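Local structure of beta-lactamase II (Erythrobacter litoralis, 6V72) at residues I170-P175 with I179-C184; N142-G147 with A214-A219; G47-N52 with T67-E72. The protein probably hydrolyses beta-lactams to substituted beta-amino acids, as a zinc-dependent class B enzyme of the metallo-beta-lactamase superfamily. All coordinates share one frame; numbering follows the deposited sequence. Where two conformers were deposited one is given.

Overall arrangement
From the N terminus, interaction 3 comes first: residues 47-52, at the start of strand 49-58, meet residues 67-72, which lead into helix 71-84, and the residues between are mostly strand of the larger sheet. It closes before the other two begin. Interaction 2 spans a longer loop, from the edge strand 145-146 of that sheet to the end of helix 205-215, and interaction 1, the hairpin of strands 171-174 and 179-181 in the smaller sheet, is nested within it. Phe-216 packs on Gly-173 and Ala-180, so interactions 1 and 2 touch, whereas Phe-181 reaches Asn-52 of interaction 3. Interactions 2 and 3 lie on opposite sides of the chain's centre, about 27 Å apart between centres.

Interaction 1. Residues I170-P175 with I179-C184; sequences ITVGLP and IAFGGC
Val-172 and Phe-181 face each other as a hydrogen-bonded antiparallel pair, each giving its N-H to the other's carbonyl. The bond from Phe-181 N to Val-172 O is short, 2.7 Å; the return bond from Val-172 N to Phe-181 O is longer, 3.2 Å. Two residues on, Leu-174 N reaches Ile-179 O at 2.8 Å with a nearly straight N-H...O angle of 177°, while the reverse bond, Ile-179 N to Leu-174 O, is weak. Between these pairs Gly-173 lies opposite Ala-180, and its CA, 3.5 Å from Ile-179 O, adds a CA-H...O contact to an acceptor already bound by Leu-174. At the open end of the hairpin, a water donates to both Ile-170 O and Gly-182 O. The side chains of Val-172 and Phe-181 run alongside each other, with Val-172 CG2 3.7 Å from Phe-181 CB; CG of Phe-181 is anti to its own N (chi1 -179°), which carries the ring away from the partner strand. Thr-171 sets its CB against Phe-181 O, but its OG1 bonds outward to Tyr-159 O. Gly-173 bonds through its backbone to Arg-157 of strand 157-159, and Ala-180 to Thr-221 and Ala-223 of strand 221-223. This is a two-stranded beta hairpin in the middle of the smaller sheet, and its outgoing end leads to Cys-184, a zinc ligand of the metallo-beta-lactamase active site, here without zinc.

Interaction 2. Residues N142-G147 with A214-A219; sequences NGWATG and AAFPDA
Trp-144 reaches across to Ala-215 and Phe-216 with the far end of its indole. Its CB does not point at the partner segment; CG, set beside the backbone N and anti to the carbonyl carbon (chi1 -69°), brings the far end of the ring nearer to residues 214-219, and the six-membered ring makes the contact. Trp-144 CZ2 lies 3.6 Å from Ala-215 CB, the methyl group that points toward the tryptophan. Next round the rim, Trp-144 CH2 comes to 3.5 Å from Ala-215 O, which sits at the ring's edge near its plane, and to 3.8 Å from Phe-216 CE1. Trp-144 CZ3 completes the touching edge, 3.9 Å from Phe-216 CZ. With the planes at 84° and centroids 5.5 Å apart, the two rings form an offset edge-to-face pair in which the indole supplies the edge and the phenyl the face. Asp-140 OD1 accepts from Trp-144 N. Phe-216 is the first residue to leave helical geometry after helix 205-215, and together with Ala-215 and Trp-144 it packs on Tyr-159 of strand 157-159. The tryptophan thus spans from the turn before edge strand 145-146 to the end of that helix, while Phe-216 continues inward to Ala-180 of strand 179-181.

Interaction 3. Residues G47-N52 with T67-E72; sequences GPIPSN and TAWTDE. With CA (calcium ion), chain C.
Ser-51 lays its CB over one face of the Trp-69 indole, 3.5 Å from the centroid of the five-membered ring and 23° off its normal, a CH-pi contact. Trp-69 NE1 donates to Ile-49 O at 3.1 Å, and also makes a weak hydrogen bond to Thr-39 O of the adjacent strand 34-41. The bond to Ile-49 is bent, 135° at the hydrogen, and the acceptor is tilted out of the indole plane. With OG of Ser-51 anti to its backbone N (chi1 -175°), the Ser-51 OG hydroxyl lies 2.6 Å from a water oxygen that donates to Thr-67 O, a second link between the segments. The contact borders the zinc site of the metallo-beta-lactamase fold: Pro-50 O is hydrogen-bonded to ND1 of the zinc ligand His-226, whose side chain also touches Ser-51 and lies about 4 Å from that of Trp-69 at the nearest atoms. Thr-67 OG1 donates to Ala-68 O, a bond within residues 67-72 that ties the threonine side chain to the backbone just ahead of the tryptophan. Thr-70 is the N-cap of helix 71-84, its side chain capping a backbone N just beyond residue 72. In the first turn of this helix Glu-72 OE1 binds the calcium ion at 2.4 Å, alongside Glu-75 and two waters, one of which also donates to Glu-72 O.

Interaction 1. Residues I170-P175 with I179-C184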
loop_
_atom_site.group_PDB
_atom_site.type_symbol
_atom_site.label_atom_id
_atom_site.label_comp_id
_atom_site.label_asym_id
_atom_site.label_seq_id
_atom_site.Cartn_x
_atom_site.Cartn_y
_atom_site.Cartn_z
ATOM N N ILE A 170 6.023 -1.605 18.078
ATOM C CA ILE A 170 6.901 -2.459 18.873
ATOM C C ILE A 170 6.694 -3.925 18.496
ATOM O O ILE A 170 5.784 -4.286 17.754
ATOM C CB ILE A 170 6.724 -2.247 20.391
ATOM C CG1 ILE A 170 5.311 -2.655 20.834
ATOM C CG2 ILE A 170 7.033 -0.781 20.771
ATOM C CD1 ILE A 170 5.131 -2.624 22.381
ATOM N N THR A 171 7.589 -4.770 19.006
ATOM C CA THR A 171 7.589 -6.201 18.715
ATOM C C THR A 171 7.761 -6.967 20.020
ATOM O O THR A 171 8.185 -6.408 21.040
ATOM C CB THR A 171 8.713 -6.573 17.742
ATOM O OG1 THR A 171 9.981 -6.301 18.357
ATOM C CG2 THR A 171 8.594 -5.771 16.438
ATOM N N VAL A 172 7.411 -8.258 20.005
ATOM C CA VAL A 172 7.593 -9.093 21.188
ATOM C C VAL A 172 8.174 -10.436 20.775
ATOM O O VAL A 172 7.980 -10.908 19.653
ATOM C CB VAL A 172 6.281 -9.273 21.989
ATOM C CG1 VAL A 172 5.688 -7.916 22.365
ATOM C CG2 VAL A 172 5.288 -10.077 21.169
ATOM N N GLY A 173 8.901 -11.061 21.692
ATOM C CA GLY A 173 9.489 -12.347 21.409
ATOM C C GLY A 173 9.390 -13.261 22.613
ATOM O O GLY A 173 9.252 -12.818 23.758
ATOM N N LEU A 174 9.490 -14.563 22.317
ATOM C CA LEU A 174 9.603 -15.630 23.307
ATOM C C LEU A 174 10.853 -16.414 22.935
ATOM O O LEU A 174 10.773 -17.458 22.265
ATOM C CB LEU A 174 8.379 -16.538 23.306
ATOM C CG LEU A 174 7.105 -15.828 23.776
ATOM C CD1 LEU A 174 5.858 -16.617 23.372
ATOM C CD2 LEU A 174 7.144 -15.587 25.280
ATOM N N PRO A 175 12.029 -15.920 23.323
ATOM C CA PRO A 175 13.274 -16.523 22.826
ATOM C C PRO A 175 13.457 -17.967 23.248
ATOM O O PRO A 175 14.097 -18.733 22.519
ATOM C CB PRO A 175 14.359 -15.615 23.425
ATOM C CG PRO A 175 13.684 -14.318 23.667
ATOM C CD PRO A 175 12.275 -14.679 24.074
ATOM N N ILE A 179 10.012 -18.060 19.091
ATOM C CA ILE A 179 8.906 -17.347 18.462
ATOM C C ILE A 179 9.180 -15.856 18.561
ATOM O O ILE A 179 9.523 -15.351 19.637
ATOM C CB ILE A 179 7.552 -17.676 19.125
ATOM C CG1 ILE A 179 7.198 -19.154 18.986
ATOM C CG2 ILE A 179 6.438 -16.782 18.568
ATOM C CD1 ILE A 179 6.124 -19.590 19.982
ATOM N N ALA A 180 9.003 -15.145 17.461
ATOM C CA ALA A 180 9.050 -13.693 17.504
ATOM C C ALA A 180 7.844 -13.160 16.758
ATOM O O ALA A 180 7.460 -13.706 15.715
ATOM C CB ALA A 180 10.327 -13.134 16.896
ATOM N N PHE A 181 7.253 -12.092 17.289
ATOM C CA PHE A 181 6.047 -11.494 16.730
ATOM C C PHE A 181 6.359 -10.083 16.255
ATOM O O PHE A 181 6.698 -9.209 17.064
ATOM C CB PHE A 181 4.926 -11.485 17.768
ATOM C CG PHE A 181 3.622 -10.902 17.270
ATOM C CD1 PHE A 181 2.786 -11.639 16.437
ATOM C CD2 PHE A 181 3.211 -9.635 17.675
ATOM C CE1 PHE A 181 1.583 -11.111 15.996
ATOM C CE2 PHE A 181 1.997 -9.121 17.250
ATOM C CZ PHE A 181 1.193 -9.845 16.415
ATOM N N GLY A 182 6.233 -9.861 14.946
ATOM C CA GLY A 182 6.624 -8.611 14.339
ATOM C C GLY A 182 5.525 -7.591 14.208
ATOM O O GLY A 182 5.759 -6.528 13.637
ATOM N N GLY A 183 4.330 -7.861 14.721
ATOM C CA GLY A 183 3.263 -6.881 14.604
ATOM C C GLY A 183 2.952 -6.524 13.157
ATOM O O GLY A 183 2.958 -7.370 12.268
ATOM N N CYS A 184 2.658 -5.247 12.911
ATOM C CA CYS A 184 2.333 -4.800 11.565
ATOM C C CYS A 184 3.558 -4.456 10.744
ATOM O O CYS A 184 3.414 -4.120 9.565
ATOM C CB CYS A 184 1.414 -3.587 11.599
ATOM S SG CYS A 184 -0.340 -3.983 11.974
HETATM O O HOH W 1 5.090 -3.893 15.143
#

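Interaction 2. Residues N142-G147 with A214-A219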
loop_
_atom_site.group_PDB
_atom_site.type_symbol
_atom_site.label_atom_id
_atom_site.label_comp_id
_atom_site.label_asym_id
_atom_site.label_seq_id
_atom_site.Cartn_x
_atom_site.Cartn_y
_atom_site.Cartn_z
ATOM N N ASN A 142 18.684 0.706 23.991
ATOM C CA ASN A 142 18.901 -0.360 23.023
ATOM C C ASN A 142 17.602 -0.946 22.499
ATOM O O ASN A 142 17.635 -1.831 21.634
ATOM C CB ASN A 142 19.749 -1.457 23.655
ATOM C CG ASN A 142 21.148 -0.994 23.941
ATOM O OD1 ASN A 142 21.716 -1.319 24.976
ATOM N ND2 ASN A 142 21.706 -0.215 23.026
ATOM N N GLY A 143 16.467 -0.451 22.975
ATOM C CA GLY A 143 15.174 -0.882 22.509
ATOM C C GLY A 143 14.487 -1.908 23.385
ATOM O O GLY A 143 13.358 -2.296 23.069
ATOM N N TRP A 144 15.115 -2.340 24.485
ATOM C CA TRP A 144 14.539 -3.389 25.322
ATOM C C TRP A 144 13.712 -2.800 26.453
ATOM O O TRP A 144 14.108 -1.824 27.083
ATOM C CB TRP A 144 15.634 -4.280 25.902
ATOM C CG TRP A 144 16.291 -5.097 24.853
ATOM C CD1 TRP A 144 17.531 -4.890 24.303
ATOM C CD2 TRP A 144 15.739 -6.242 24.197
ATOM N NE1 TRP A 144 17.782 -5.854 23.350
ATOM C CE2 TRP A 144 16.696 -6.691 23.264
ATOM C CE3 TRP A 144 14.510 -6.918 24.287
ATOM C CZ2 TRP A 144 16.481 -7.801 22.445
ATOM C CZ3 TRP A 144 14.299 -8.039 23.471
ATOM C CH2 TRP A 144 15.285 -8.462 22.561
ATOM N N ALA A 145 12.565 -3.414 26.717
ATOM C CA ALA A 145 11.754 -2.969 27.836
ATOM C C ALA A 145 12.456 -3.254 29.157
ATOM O O ALA A 145 13.241 -4.203 29.298
ATOM C CB ALA A 145 10.382 -3.652 27.820
ATOM N N THR A 146 12.155 -2.419 30.142
ATOM C CA THR A 146 12.678 -2.604 31.489
ATOM C C THR A 146 11.551 -2.303 32.460
ATOM O O THR A 146 10.410 -2.059 32.057
ATOM C CB THR A 146 13.874 -1.685 31.757
ATOM O OG1 THR A 146 14.398 -1.927 33.100
ATOM C CG2 THR A 146 13.442 -0.210 31.570
ATOM N N GLY A 147 11.861 -2.355 33.744
ATOM C CA GLY A 147 10.881 -1.919 34.708
ATOM C C GLY A 147 9.614 -2.752 34.726
ATOM O O GLY A 147 9.614 -3.972 34.473
ATOM N N ALA A 214 17.925 -8.795 14.598
ATOM C CA ALA A 214 19.060 -8.978 15.496
ATOM C C ALA A 214 18.638 -9.125 16.948
ATOM O O ALA A 214 19.366 -9.737 17.738
ATOM C CB ALA A 214 20.022 -7.792 15.372
ATOM N N ALA A 215 17.494 -8.545 17.315
ATOM C CA ALA A 215 16.976 -8.677 18.670
ATOM C C ALA A 215 16.529 -10.101 18.954
ATOM O O ALA A 215 16.654 -10.590 20.088
ATOM C CB ALA A 215 15.801 -7.712 18.866
ATOM N N PHE A 216 15.969 -10.768 17.941
ATOM C CA PHE A 216 15.479 -12.140 18.053
ATOM C C PHE A 216 16.163 -12.972 16.981
ATOM O O PHE A 216 15.527 -13.398 16.008
ATOM C CB PHE A 216 13.958 -12.186 17.916
ATOM C CG PHE A 216 13.249 -11.325 18.930
ATOM C CD1 PHE A 216 13.269 -11.664 20.277
ATOM C CD2 PHE A 216 12.596 -10.158 18.542
ATOM C CE1 PHE A 216 12.650 -10.867 21.225
ATOM C CE2 PHE A 216 11.968 -9.357 19.474
ATOM C CZ PHE A 216 11.999 -9.710 20.823
ATOM N N PRO A 217 17.466 -13.228 17.140
ATOM C CA PRO A 217 18.260 -13.769 16.021
ATOM C C PRO A 217 18.075 -15.248 15.767
ATOM O O PRO A 217 18.427 -15.708 14.677
ATOM C CB PRO A 217 19.711 -13.474 16.442
ATOM C CG PRO A 217 19.672 -13.521 17.959
ATOM C CD PRO A 217 18.301 -12.934 18.326
ATOM N N ASP A 218 17.541 -16.004 16.721
ATOM C CA ASP A 218 17.483 -17.454 16.593
ATOM C C ASP A 218 16.080 -17.974 16.326
ATOM O O ASP A 218 15.938 -19.128 15.905
ATOM C CB ASP A 218 18.043 -18.122 17.862
ATOM C CG ASP A 218 19.466 -17.679 18.169
ATOM O OD1 ASP A 218 20.283 -17.650 17.230
ATOM O OD2 ASP A 218 19.772 -17.345 19.338
ATOM N N ALA A 219 15.052 -17.147 16.526
ATOM C CA ALA A 219 13.676 -17.604 16.389
ATOM C C ALA A 219 13.386 -18.057 14.961
ATOM O O ALA A 219 13.586 -17.305 14.008
ATOM C CB ALA A 219 12.715 -16.475 16.785
#

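Interaction 3. Residues G47-N52 with T67-E72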
loop_
_atom_site.group_PDB
_atom_site.type_symbol
_atom_site.label_atom_id
_atom_site.label_comp_id
_atom_site.label_asym_id
_atom_site.label_seq_id
_atom_site.Cartn_x
_atom_site.Cartn_y
_atom_site.Cartn_z
ATOM N N GLY A 47 -13.570 -8.967 1.072
ATOM C CA GLY A 47 -13.015 -10.228 1.499
ATOM C C GLY A 47 -12.479 -10.122 2.910
ATOM O O GLY A 47 -12.035 -9.056 3.342
ATOM N N PRO A 48 -12.514 -11.222 3.662
ATOM C CA PRO A 48 -12.088 -11.161 5.072
ATOM C C PRO A 48 -10.572 -11.056 5.197
ATOM O O PRO A 48 -9.835 -11.851 4.613
ATOM C CB PRO A 48 -12.608 -12.482 5.659
ATOM C CG PRO A 48 -12.663 -13.418 4.473
ATOM C CD PRO A 48 -13.030 -12.553 3.287
ATOM N N ILE A 49 -10.121 -10.082 5.977
ATOM C CA ILE A 49 -8.704 -9.833 6.234
ATOM C C ILE A 49 -8.402 -10.269 7.661
ATOM O O ILE A 49 -9.120 -9.866 8.583
ATOM C CB ILE A 49 -8.338 -8.349 6.041
ATOM C CG1 ILE A 49 -8.683 -7.885 4.622
ATOM C CG2 ILE A 49 -6.855 -8.107 6.356
ATOM C CD1 ILE A 49 -7.965 -6.617 4.213
ATOM N N PRO A 50 -7.366 -11.069 7.889
ATOM C CA PRO A 50 -7.067 -11.502 9.253
ATOM C C PRO A 50 -6.313 -10.451 10.049
ATOM O O PRO A 50 -5.532 -9.664 9.513
ATOM C CB PRO A 50 -6.182 -12.738 9.041
ATOM C CG PRO A 50 -5.446 -12.406 7.733
ATOM C CD PRO A 50 -6.462 -11.679 6.888
ATOM N N SER A 51 -6.571 -10.451 11.357
ATOM C CA SER A 51 -5.712 -9.796 12.331
ATOM C C SER A 51 -5.327 -10.835 13.369
ATOM O O SER A 51 -6.206 -11.546 13.884
ATOM C CB SER A 51 -6.404 -8.583 12.986
ATOM O OG SER A 51 -5.492 -7.904 13.846
ATOM N N ASN A 52 -4.016 -10.964 13.624
ATOM C CA ASN A 52 -3.464 -11.946 14.553
ATOM C C ASN A 52 -2.856 -11.269 15.773
ATOM O O ASN A 52 -2.168 -10.254 15.647
ATOM C CB ASN A 52 -2.338 -12.775 13.926
ATOM C CG ASN A 52 -2.705 -13.390 12.605
ATOM O OD1 ASN A 52 -1.928 -13.304 11.629
ATOM N ND2 ASN A 52 -3.840 -14.019 12.544
ATOM N N THR A 67 -5.287 -6.534 20.536
ATOM C CA THR A 67 -6.705 -6.826 20.548
ATOM C C THR A 67 -7.115 -7.462 19.218
ATOM O O THR A 67 -6.329 -7.553 18.269
ATOM C CB THR A 67 -7.515 -5.555 20.796
ATOM O OG1 THR A 67 -7.393 -4.684 19.671
ATOM C CG2 THR A 67 -7.054 -4.828 22.074
ATOM N N ALA A 68 -8.361 -7.923 19.161
ATOM C CA ALA A 68 -8.957 -8.314 17.891
ATOM C C ALA A 68 -9.417 -7.074 17.135
ATOM O O ALA A 68 -9.224 -5.945 17.585
ATOM C CB ALA A 68 -10.123 -9.268 18.128
ATOM N N TRP A 69 -10.039 -7.281 15.968
ATOM C CA TRP A 69 -10.536 -6.148 15.195
ATOM C C TRP A 69 -11.570 -5.350 15.976
ATOM O O TRP A 69 -11.637 -4.122 15.854
ATOM C CB TRP A 69 -11.170 -6.615 13.890
ATOM C CG TRP A 69 -10.244 -7.045 12.782
ATOM C CD1 TRP A 69 -10.082 -8.313 12.307
ATOM C CD2 TRP A 69 -9.431 -6.204 11.948
ATOM N NE1 TRP A 69 -9.207 -8.323 11.254
ATOM C CE2 TRP A 69 -8.790 -7.044 11.009
ATOM C CE3 TRP A 69 -9.174 -4.833 11.910
ATOM C CZ2 TRP A 69 -7.907 -6.556 10.050
ATOM C CZ3 TRP A 69 -8.303 -4.351 10.947
ATOM C CH2 TRP A 69 -7.677 -5.212 10.043
ATOM N N THR A 70 -12.418 -6.025 16.756
ATOM C CA THR A 70 -13.561 -5.350 17.364
ATOM C C THR A 70 -13.591 -5.592 18.866
ATOM O O THR A 70 -12.948 -6.516 19.379
ATOM C CB THR A 70 -14.896 -5.806 16.763
ATOM O OG1 THR A 70 -15.156 -7.161 17.130
ATOM C CG2 THR A 70 -14.870 -5.695 15.248
ATOM N N ASP A 71 -14.360 -4.741 19.555
ATOM C CA ASP A 71 -14.657 -4.948 20.972
ATOM C C ASP A 71 -15.298 -6.306 21.220
ATOM O O ASP A 71 -14.898 -7.024 22.144
ATOM C CB ASP A 71 -15.558 -3.829 21.511
ATOM C CG ASP A 71 -16.676 -3.386 20.530
ATOM O OD1 ASP A 71 -17.079 -4.122 19.584
ATOM O OD2 ASP A 71 -17.167 -2.256 20.735
ATOM N N GLU A 72 -16.296 -6.677 20.413
ATOM C CA GLU A 72 -16.985 -7.944 20.656
ATOM C C GLU A 72 -16.035 -9.125 20.507
ATOM O O GLU A 72 -16.092 -10.092 21.279
ATOM C CB GLU A 72 -18.169 -8.104 19.699
ATOM C CG GLU A 72 -19.252 -7.084 19.910
ATOM C CD GLU A 72 -19.759 -7.108 21.336
ATOM O OE1 GLU A 72 -20.187 -8.196 21.797
ATOM O OE2 GLU A 72 -19.683 -6.057 21.999
HETATM CA CA CA C . -20.049 -9.379 23.863
HETATM O O HOH W 2 -5.505 -9.008 16.192
HETATM O O HOH W 3 -18.413 -10.748 22.796
HETATM O O HOH W 4 -19.619 -10.091 26.033
#